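Local coordinates for protein DyP-type peroxidase (Pleurotus ostreatus PC15, PDB 6FSK) that probably uses hydrogen peroxide, through its heme b cofactor, to oxidise dyes and other substrates, and belongs to the dye-decolorizing peroxidase family, at residues 121-129 against 462-470; 215-223 against 231-239. The protein carries 1 engineered substitution. All coordinates share one frame; numbering follows the deposited sequence.

Contact 1: 121-129 against 462-470; sequences TPAWEAPFL and VVPRGGEYF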
loop_
_atom_site.group_PDB
_atom_site.type_symbol
_atom_site.label_atom_id
_atom_site.label_comp_id
_atom_site.label_asym_id
_atom_site.label_seq_id
_atom_site.Cartn_x
_atom_site.Cartn_y
_atom_site.Cartn_z
ATOM N N THR A 121 -19.119 -11.985 -5.494
ATOM C CA THR A 121 -18.977 -10.715 -6.110
ATOM C C THR A 121 -18.697 -9.705 -5.049
ATOM O O THR A 121 -19.503 -9.514 -4.167
ATOM C CB THR A 121 -20.255 -10.324 -6.872
ATOM O OG1 THR A 121 -20.508 -11.385 -7.763
ATOM C CG2 THR A 121 -20.089 -9.033 -7.688
ATOM N N PRO A 122 -17.518 -9.031 -5.086
ATOM C CA PRO A 122 -17.282 -8.038 -4.052
ATOM C C PRO A 122 -18.175 -6.814 -4.265
ATOM O O PRO A 122 -18.571 -6.508 -5.465
ATOM C CB PRO A 122 -15.798 -7.603 -4.333
ATOM C CG PRO A 122 -15.510 -8.018 -5.636
ATOM C CD PRO A 122 -16.363 -9.186 -6.001
ATOM N N ALA A 123 -18.428 -6.074 -3.189
ATOM C CA ALA A 123 -19.263 -4.862 -3.261
ATOM C C ALA A 123 -18.362 -3.732 -3.699
ATOM O O ALA A 123 -17.923 -2.869 -2.929
ATOM C CB ALA A 123 -19.895 -4.583 -1.963
ATOM N N TRP A 124 -18.072 -3.738 -5.000
ATOM C CA TRP A 124 -17.190 -2.761 -5.616
ATOM C C TRP A 124 -17.920 -1.880 -6.645
ATOM O O TRP A 124 -19.021 -2.247 -7.121
ATOM C CB TRP A 124 -16.082 -3.481 -6.371
ATOM C CG TRP A 124 -15.030 -4.134 -5.482
ATOM C CD1 TRP A 124 -14.894 -4.040 -4.191
ATOM C CD2 TRP A 124 -13.950 -4.928 -5.958
ATOM N NE1 TRP A 124 -13.776 -4.773 -3.731
ATOM C CE2 TRP A 124 -13.163 -5.290 -4.829
ATOM C CE3 TRP A 124 -13.488 -5.240 -7.250
ATOM C CZ2 TRP A 124 -12.018 -6.028 -4.948
ATOM C CZ3 TRP A 124 -12.373 -6.013 -7.382
ATOM C CH2 TRP A 124 -11.604 -6.338 -6.192
ATOM N N GLU A 125 -17.338 -0.733 -6.957
ATOM C CA GLU A 125 -17.871 0.038 -8.055
ATOM C C GLU A 125 -17.907 -0.788 -9.330
ATOM O O GLU A 125 -17.066 -1.645 -9.632
ATOM C CB GLU A 125 -17.061 1.290 -8.297
ATOM C CG GLU A 125 -17.058 2.244 -7.147
ATOM C CD GLU A 125 -16.485 3.556 -7.420
ATOM O OE1 GLU A 125 -15.920 3.763 -8.522
ATOM O OE2 GLU A 125 -16.533 4.389 -6.480
ATOM N N ALA A 126 -18.934 -0.580 -10.178
ATOM C CA ALA A 126 -19.143 -1.434 -11.347
ATOM C C ALA A 126 -17.988 -1.680 -12.273
ATOM O O ALA A 126 -17.751 -2.825 -12.702
ATOM C CB ALA A 126 -20.371 -0.930 -12.105
ATOM N N PRO A 127 -17.205 -0.672 -12.565
ATOM C CA PRO A 127 -16.128 -0.887 -13.509
ATOM C C PRO A 127 -15.085 -1.884 -12.995
ATOM O O PRO A 127 -14.480 -2.632 -13.754
ATOM C CB PRO A 127 -15.524 0.472 -13.704
ATOM C CG PRO A 127 -16.583 1.415 -13.284
ATOM C CD PRO A 127 -17.447 0.767 -12.284
ATOM N N PHE A 128 -14.936 -1.980 -11.659
ATOM C CA PHE A 128 -13.944 -2.921 -11.121
ATOM C C PHE A 128 -14.408 -4.336 -11.034
ATOM O O PHE A 128 -13.645 -5.234 -10.698
ATOM C CB PHE A 128 -13.405 -2.382 -9.746
ATOM C CG PHE A 128 -12.529 -1.147 -9.894
ATOM C CD1 PHE A 128 -11.204 -1.304 -10.351
ATOM C CD2 PHE A 128 -12.978 0.123 -9.645
ATOM C CE1 PHE A 128 -10.416 -0.189 -10.546
ATOM C CE2 PHE A 128 -12.162 1.251 -9.820
ATOM C CZ PHE A 128 -10.878 1.068 -10.244
ATOM N N LEU A 129 -15.692 -4.546 -11.399
ATOM C CA LEU A 129 -16.243 -5.851 -11.551
ATOM C C LEU A 129 -16.026 -6.345 -12.948
ATOM O O LEU A 129 -16.219 -7.520 -13.201
ATOM C CB LEU A 129 -17.714 -5.882 -11.096
ATOM C CG LEU A 129 -17.953 -5.598 -9.647
ATOM C CD1 LEU A 129 -19.454 -5.695 -9.408
ATOM C CD2 LEU A 129 -17.209 -6.596 -8.801
ATOM N N VAL A 462 -12.564 1.829 6.729
ATOM C CA VAL A 462 -11.987 1.728 5.342
ATOM C C VAL A 462 -12.850 0.761 4.595
ATOM O O VAL A 462 -13.158 -0.312 5.109
ATOM C CB VAL A 462 -10.487 1.238 5.430
ATOM C CG1 VAL A 462 -9.974 1.039 4.007
ATOM C CG2 VAL A 462 -9.660 2.314 6.079
ATOM N N VAL A 463 -13.293 1.160 3.409
ATOM C CA VAL A 463 -14.231 0.392 2.588
ATOM C C VAL A 463 -13.589 0.174 1.197
ATOM O O VAL A 463 -13.391 1.140 0.452
ATOM C CB VAL A 463 -15.440 1.178 2.396
ATOM C CG1 VAL A 463 -16.485 0.396 1.555
ATOM C CG2 VAL A 463 -16.143 1.448 3.770
ATOM N N PRO A 464 -13.207 -1.042 0.834
ATOM C CA PRO A 464 -12.687 -1.254 -0.494
ATOM C C PRO A 464 -13.769 -1.185 -1.552
ATOM O O PRO A 464 -14.831 -1.799 -1.359
ATOM C CB PRO A 464 -12.123 -2.651 -0.418
ATOM C CG PRO A 464 -12.926 -3.347 0.673
ATOM C CD PRO A 464 -13.322 -2.286 1.612
ATOM N N ARG A 465 -13.506 -0.442 -2.644
ATOM C CA ARG A 465 -14.457 -0.337 -3.718
ATOM C C ARG A 465 -13.921 -0.720 -5.075
ATOM O O ARG A 465 -14.584 -0.487 -6.119
ATOM C CB ARG A 465 -15.023 1.060 -3.704
ATOM C CG ARG A 465 -15.894 1.353 -2.474
ATOM C CD ARG A 465 -17.258 0.661 -2.470
ATOM N NE ARG A 465 -18.148 1.243 -3.497
ATOM C CZ ARG A 465 -19.190 0.626 -4.014
ATOM N NH1 ARG A 465 -19.486 -0.578 -3.635
ATOM N NH2 ARG A 465 -19.969 1.303 -4.851
ATOM N N GLY A 466 -12.768 -1.387 -5.097
ATOM C CA GLY A 466 -12.207 -1.851 -6.334
ATOM C C GLY A 466 -10.762 -2.263 -6.109
ATOM O O GLY A 466 -10.158 -1.908 -5.090
ATOM N N GLY A 467 -10.234 -2.991 -7.071
ATOM C CA GLY A 467 -8.840 -3.411 -6.955
ATOM C C GLY A 467 -8.485 -4.379 -8.015
ATOM O O GLY A 467 -9.339 -4.965 -8.631
ATOM N N GLU A 468 -7.195 -4.493 -8.320
ATOM C CA GLU A 468 -6.691 -5.613 -9.129
ATOM C C GLU A 468 -5.192 -5.775 -8.850
ATOM O O GLU A 468 -4.548 -4.891 -8.247
ATOM C CB GLU A 468 -7.013 -5.412 -10.605
ATOM C CG GLU A 468 -6.643 -6.522 -11.600
ATOM C CD GLU A 468 -7.158 -7.922 -11.231
ATOM O OE1 GLU A 468 -8.004 -8.457 -12.010
ATOM O OE2 GLU A 468 -6.745 -8.587 -10.237
ATOM N N TYR A 469 -4.697 -6.969 -9.161
ATOM C CA TYR A 469 -3.272 -7.360 -9.049
ATOM C C TYR A 469 -2.677 -7.303 -10.439
ATOM O O TYR A 469 -3.211 -7.881 -11.390
ATOM C CB TYR A 469 -3.169 -8.768 -8.549
ATOM C CG TYR A 469 -3.795 -9.045 -7.195
ATOM C CD1 TYR A 469 -3.502 -8.178 -6.127
ATOM C CD2 TYR A 469 -4.569 -10.191 -6.930
ATOM C CE1 TYR A 469 -3.979 -8.410 -4.847
ATOM C CE2 TYR A 469 -5.048 -10.446 -5.626
ATOM C CZ TYR A 469 -4.743 -9.569 -4.588
ATOM O OH TYR A 469 -5.187 -9.844 -3.359
ATOM N N PHE A 470 -1.563 -6.629 -10.554
ATOM C CA PHE A 470 -0.883 -6.437 -11.805
ATOM C C PHE A 470 0.610 -6.800 -11.665
ATOM O O PHE A 470 1.107 -6.950 -10.553
ATOM C CB PHE A 470 -0.939 -4.979 -12.279
ATOM C CG PHE A 470 -2.337 -4.393 -12.436
ATOM C CD1 PHE A 470 -3.041 -4.469 -13.589
ATOM C CD2 PHE A 470 -2.932 -3.827 -11.381
ATOM C CE1 PHE A 470 -4.296 -3.906 -13.697
ATOM C CE2 PHE A 470 -4.177 -3.223 -11.485
ATOM C CZ PHE A 470 -4.849 -3.282 -12.627
HETATM O O HOH W 1 -17.183 -2.665 -0.302
HETATM O O HOH W 2 -17.997 3.996 -4.445
HETATM O O HOH W 3 -10.877 -5.446 -10.975
#
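Trp124 lies flat against the backbone of Gly466 and Gly467, and this packing carries much of the contact. Gly466 CA sits 3.7 Å from the centroid of the five-membered ring, 18° off its normal, in a CH-pi contact. At the rim, CZ3 comes within 3.4 Å of Gly467 O, while Gly467 N lies over the same face as Gly466 CA. Pro122 CG rests over the centre of the opposite face, so the indole is clamped between proline and strand. Its NE1 is hydrogen-bonded to Asp111 OD2, which would limit ring rotation. The Phe128 ring also leans on Gly466, with CG 3.6 Å from Gly466 CA. A side chain at Gly466 would run into that ring. An alanine in place of Trp124 would probably open a gap between Pro122 and the two glycines and leave Asp111 without its indole partner.

The polar contacts gather round Arg465. Glu125 N donates to Arg465 O over 2.9 Å, tilted from the carbonyl plane. The arginine chain bends at chi2 and chi3 (-72° and -70°), which folds the guanidinium back over the loop. One face then lies over Glu125 N, and NH1 makes a weak bond to Ala123 O at 2.9 Å.

Two waters add bridges. Water 1 donates to Ala123 O and Pro464 O, both at 2.7 Å. Water 2 joins Glu125 OE2 to Arg465 NE.

Ala123 centres an inverse gamma turn. The loop after strand 119-122 thus packs on strand 462-472 of the antiparallel sheet, in the ferredoxin-like alpha+beta fold of DyP-type peroxidases.

Contact 2: 215-223 against 231-239; sequences GFILAKENG and PDWAKDGSF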
loop_
_atom_site.group_PDB
_atom_site.type_symbol
_atom_site.label_atom_id
_atom_site.label_comp_id
_atom_site.label_asym_id
_atom_site.label_seq_id
_atom_site.Cartn_x
_atom_site.Cartn_y
_atom_site.Cartn_z
ATOM N N GLY A 215 15.466 -9.288 -4.645
ATOM C CA GLY A 215 14.516 -10.293 -5.068
ATOM C C GLY A 215 13.282 -10.443 -4.232
ATOM O O GLY A 215 12.378 -11.178 -4.624
ATOM N N PHE A 216 13.190 -9.717 -3.100
ATOM C CA PHE A 216 11.905 -9.649 -2.350
ATOM C C PHE A 216 10.987 -8.590 -3.004
ATOM O O PHE A 216 9.802 -8.580 -2.661
ATOM C CB PHE A 216 12.181 -9.329 -0.893
ATOM C CG PHE A 216 12.824 -10.480 -0.187
ATOM C CD1 PHE A 216 12.169 -11.696 -0.017
ATOM C CD2 PHE A 216 14.147 -10.394 0.242
ATOM C CE1 PHE A 216 12.802 -12.799 0.582
ATOM C CE2 PHE A 216 14.721 -11.499 0.819
ATOM C CZ PHE A 216 14.103 -12.710 0.967
ATOM N N ILE A 217 11.528 -7.794 -3.916
ATOM C CA ILE A 217 10.750 -6.731 -4.618
ATOM C C ILE A 217 10.677 -7.011 -6.091
ATOM O O ILE A 217 9.599 -6.816 -6.692
ATOM C CB ILE A 217 11.338 -5.320 -4.377
ATOM C CG1 ILE A 217 11.442 -4.986 -2.863
ATOM C CG2 ILE A 217 10.576 -4.202 -5.160
ATOM C CD1 ILE A 217 10.110 -5.011 -2.081
ATOM N N LEU A 218 11.789 -7.439 -6.700
ATOM C CA LEU A 218 11.896 -7.681 -8.099
ATOM C C LEU A 218 11.997 -9.128 -8.366
ATOM O O LEU A 218 12.850 -9.796 -7.804
ATOM C CB LEU A 218 13.143 -6.978 -8.593
ATOM C CG LEU A 218 13.282 -5.470 -8.506
ATOM C CD1 LEU A 218 14.729 -5.010 -8.803
ATOM C CD2 LEU A 218 12.316 -4.800 -9.432
ATOM N N ALA A 219 11.196 -9.661 -9.306
ATOM C CA ALA A 219 11.307 -11.052 -9.674
ATOM C C ALA A 219 12.686 -11.407 -10.299
ATOM O O ALA A 219 13.276 -10.592 -11.012
ATOM C CB ALA A 219 10.227 -11.416 -10.662
ATOM N N LYS A 220 13.114 -12.600 -9.898
ATOM C CA LYS A 220 14.359 -13.234 -10.368
ATOM C C LYS A 220 15.602 -12.433 -10.068
ATOM O O LYS A 220 16.592 -12.525 -10.784
ATOM C CB LYS A 220 14.286 -13.506 -11.865
ATOM C CG LYS A 220 13.108 -14.379 -12.252
ATOM C CD LYS A 220 13.114 -14.863 -13.695
ATOM C CE LYS A 220 14.368 -15.645 -14.066
ATOM N NZ LYS A 220 14.214 -17.095 -13.958
ATOM N N GLU A 221 15.584 -11.625 -9.035
ATOM C CA GLU A 221 16.826 -11.022 -8.506
ATOM C C GLU A 221 17.150 -11.748 -7.247
ATOM O O GLU A 221 16.403 -12.567 -6.743
ATOM C CB GLU A 221 16.648 -9.521 -8.270
ATOM C CG GLU A 221 16.582 -8.680 -9.514
ATOM C CD GLU A 221 17.894 -8.520 -10.290
ATOM O OE1 GLU A 221 18.948 -9.067 -9.851
ATOM O OE2 GLU A 221 17.870 -7.841 -11.338
ATOM N N ASN A 222 18.355 -11.514 -6.749
ATOM C CA ASN A 222 18.826 -12.249 -5.574
ATOM C C ASN A 222 17.852 -12.146 -4.401
ATOM O O ASN A 222 17.467 -11.012 -4.038
ATOM C CB ASN A 222 20.166 -11.608 -5.211
ATOM C CG ASN A 222 20.825 -12.266 -4.049
ATOM O OD1 ASN A 222 20.787 -13.480 -3.935
ATOM N ND2 ASN A 222 21.477 -11.471 -3.199
ATOM N N GLY A 223 17.424 -13.281 -3.891
ATOM C CA GLY A 223 16.436 -13.389 -2.876
ATOM C C GLY A 223 15.043 -13.780 -3.258
ATOM O O GLY A 223 14.174 -14.003 -2.355
ATOM N N PRO A 231 9.637 -17.245 -15.609
ATOM C CA PRO A 231 10.247 -17.068 -16.920
ATOM C C PRO A 231 11.211 -15.990 -16.978
ATOM O O PRO A 231 11.144 -15.043 -16.182
ATOM C CB PRO A 231 9.018 -16.798 -17.812
ATOM C CG PRO A 231 8.124 -15.988 -16.882
ATOM C CD PRO A 231 8.242 -16.723 -15.601
ATOM N N ASP A 232 12.208 -16.104 -17.866
ATOM C CA ASP A 232 13.230 -15.089 -17.955
ATOM C C ASP A 232 12.662 -13.668 -18.152
ATOM O O ASP A 232 13.212 -12.687 -17.661
ATOM C CB ASP A 232 14.200 -15.417 -19.113
ATOM C CG ASP A 232 15.223 -16.487 -18.720
ATOM O OD1 ASP A 232 15.332 -16.812 -17.514
ATOM O OD2 ASP A 232 15.912 -16.986 -19.629
ATOM N N TRP A 233 11.568 -13.508 -18.878
ATOM C CA TRP A 233 11.056 -12.195 -19.128
ATOM C C TRP A 233 10.582 -11.470 -17.836
ATOM O O TRP A 233 10.505 -10.221 -17.818
ATOM C CB TRP A 233 9.924 -12.207 -20.198
ATOM C CG TRP A 233 8.599 -12.787 -19.847
ATOM C CD1 TRP A 233 8.113 -13.992 -20.208
ATOM C CD2 TRP A 233 7.558 -12.165 -19.094
ATOM N NE1 TRP A 233 6.859 -14.175 -19.715
ATOM C CE2 TRP A 233 6.489 -13.057 -19.043
ATOM C CE3 TRP A 233 7.418 -10.929 -18.498
ATOM C CZ2 TRP A 233 5.312 -12.751 -18.371
ATOM C CZ3 TRP A 233 6.256 -10.628 -17.875
ATOM C CH2 TRP A 233 5.228 -11.551 -17.799
ATOM N N ALA A 234 10.279 -12.260 -16.817
ATOM C CA ALA A 234 9.772 -11.731 -15.541
ATOM C C ALA A 234 10.877 -11.089 -14.736
ATOM O O ALA A 234 10.610 -10.300 -13.810
ATOM C CB ALA A 234 9.077 -12.802 -14.739
ATOM N N LYS A 235 12.159 -11.298 -15.080
ATOM C CA LYS A 235 13.223 -10.622 -14.332
ATOM C C LYS A 235 13.033 -9.139 -14.315
ATOM O O LYS A 235 12.730 -8.501 -15.325
ATOM C CB LYS A 235 14.594 -10.913 -14.958
ATOM C CG LYS A 235 15.716 -10.301 -14.181
ATOM C CD LYS A 235 17.084 -10.695 -14.780
ATOM C CE LYS A 235 18.123 -10.175 -13.824
ATOM N NZ LYS A 235 19.292 -11.074 -13.948
ATOM N N ASP A 236 13.125 -8.563 -13.117
ATOM C CA ASP A 236 13.127 -7.124 -12.886
ATOM C C ASP A 236 11.703 -6.516 -13.103
ATOM O O ASP A 236 11.637 -5.315 -13.162
ATOM C CB ASP A 236 14.139 -6.342 -13.676
ATOM C CG ASP A 236 15.570 -6.559 -13.161
ATOM O OD1 ASP A 236 15.689 -6.989 -11.996
ATOM O OD2 ASP A 236 16.551 -6.328 -13.939
ATOM N N GLY A 237 10.705 -7.360 -13.119
ATOM C CA GLY A 237 9.286 -6.917 -12.918
ATOM C C GLY A 237 8.933 -7.040 -11.427
ATOM O O GLY A 237 9.649 -7.659 -10.601
ATOM N N SER A 238 7.814 -6.427 -11.073
ATOM C CA SER A 238 7.332 -6.505 -9.683
ATOM C C SER A 238 5.790 -6.568 -9.741
ATOM O O SER A 238 5.193 -6.061 -10.673
ATOM C CB SER A 238 7.803 -5.286 -8.940
ATOM O OG SER A 238 7.469 -5.372 -7.532
ATOM N N PHE A 239 5.189 -7.130 -8.725
ATOM C CA PHE A 239 3.732 -7.222 -8.575
ATOM C C PHE A 239 3.231 -5.962 -7.916
ATOM O O PHE A 239 3.659 -5.568 -6.827
ATOM C CB PHE A 239 3.290 -8.429 -7.783
ATOM C CG PHE A 239 3.563 -9.755 -8.436
ATOM C CD1 PHE A 239 2.668 -10.269 -9.320
ATOM C CD2 PHE A 239 4.732 -10.473 -8.211
ATOM C CE1 PHE A 239 2.875 -11.441 -9.959
ATOM C CE2 PHE A 239 4.977 -11.641 -8.897
ATOM C CZ PHE A 239 4.005 -12.161 -9.723
#
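Ala219 pairs with Gly237 and Asp236 where two type II beta turns, Leu218 to Glu221 and Ala234 to Gly237, meet at the start of strand 238-247. Ala219 N donates to Gly237 O at 2.8 Å, nearly straight, and Asp236 N donates to Ala219 O at 2.9 Å. Ala219 CB rests on Ala234 O.

Ser238 turns OG anti to its own N (chi1 -174°), and the hydroxyl donates to Ile217 O at 2.7 Å, with Ser386 O of strand 379-386 as a second, weak partner.

Lys220 sets out toward 231-239. Its CB packs on Lys235 CB, and CD passes 3.2 Å from Pro231 O. Bends at chi3 and chi4 (57° and 96°) carry NZ to the carbonyls of Ala227 and Arg230, and a long salt bridge, 3.7 Å, runs from NZ to Asp232 OD1. Lys235 is extended instead, and its CE lies 3.4 Å from Glu221 OE2.

Leu218 reaches Asp236 with both methyl branches: CD2 meets the backbone O and CD1 the carboxylate. Glu221 bends at chi2 to bring its carboxylate nearly coplanar with that of Asp236. Glu221 OE2 and Asp236 OD1 stand 2.4 Å apart.

The two contacts lie about 27 Å apart, centre to centre, and are joined through one antiparallel sheet. Contact 1 uses strand 462-472, and contact 2 sits at the start of strand 238-247, its neighbour in that sheet. They touch where Phe470 O packs against Phe239 CB. Along the chain, contact 2 is nested inside the long stretch, more than 300 residues, that contact 1 closes. Contact 1 ties a loop of the dimeric alpha+beta barrel domain to a strand near the end of the chain. Contact 2 is local and lies within the C-terminal part of the DyP-type peroxidase family. Strand 462-472 reaches the heme at Val462; contact 2 stays farther off, the side chain of Ile217 being about 10 Å from the heme.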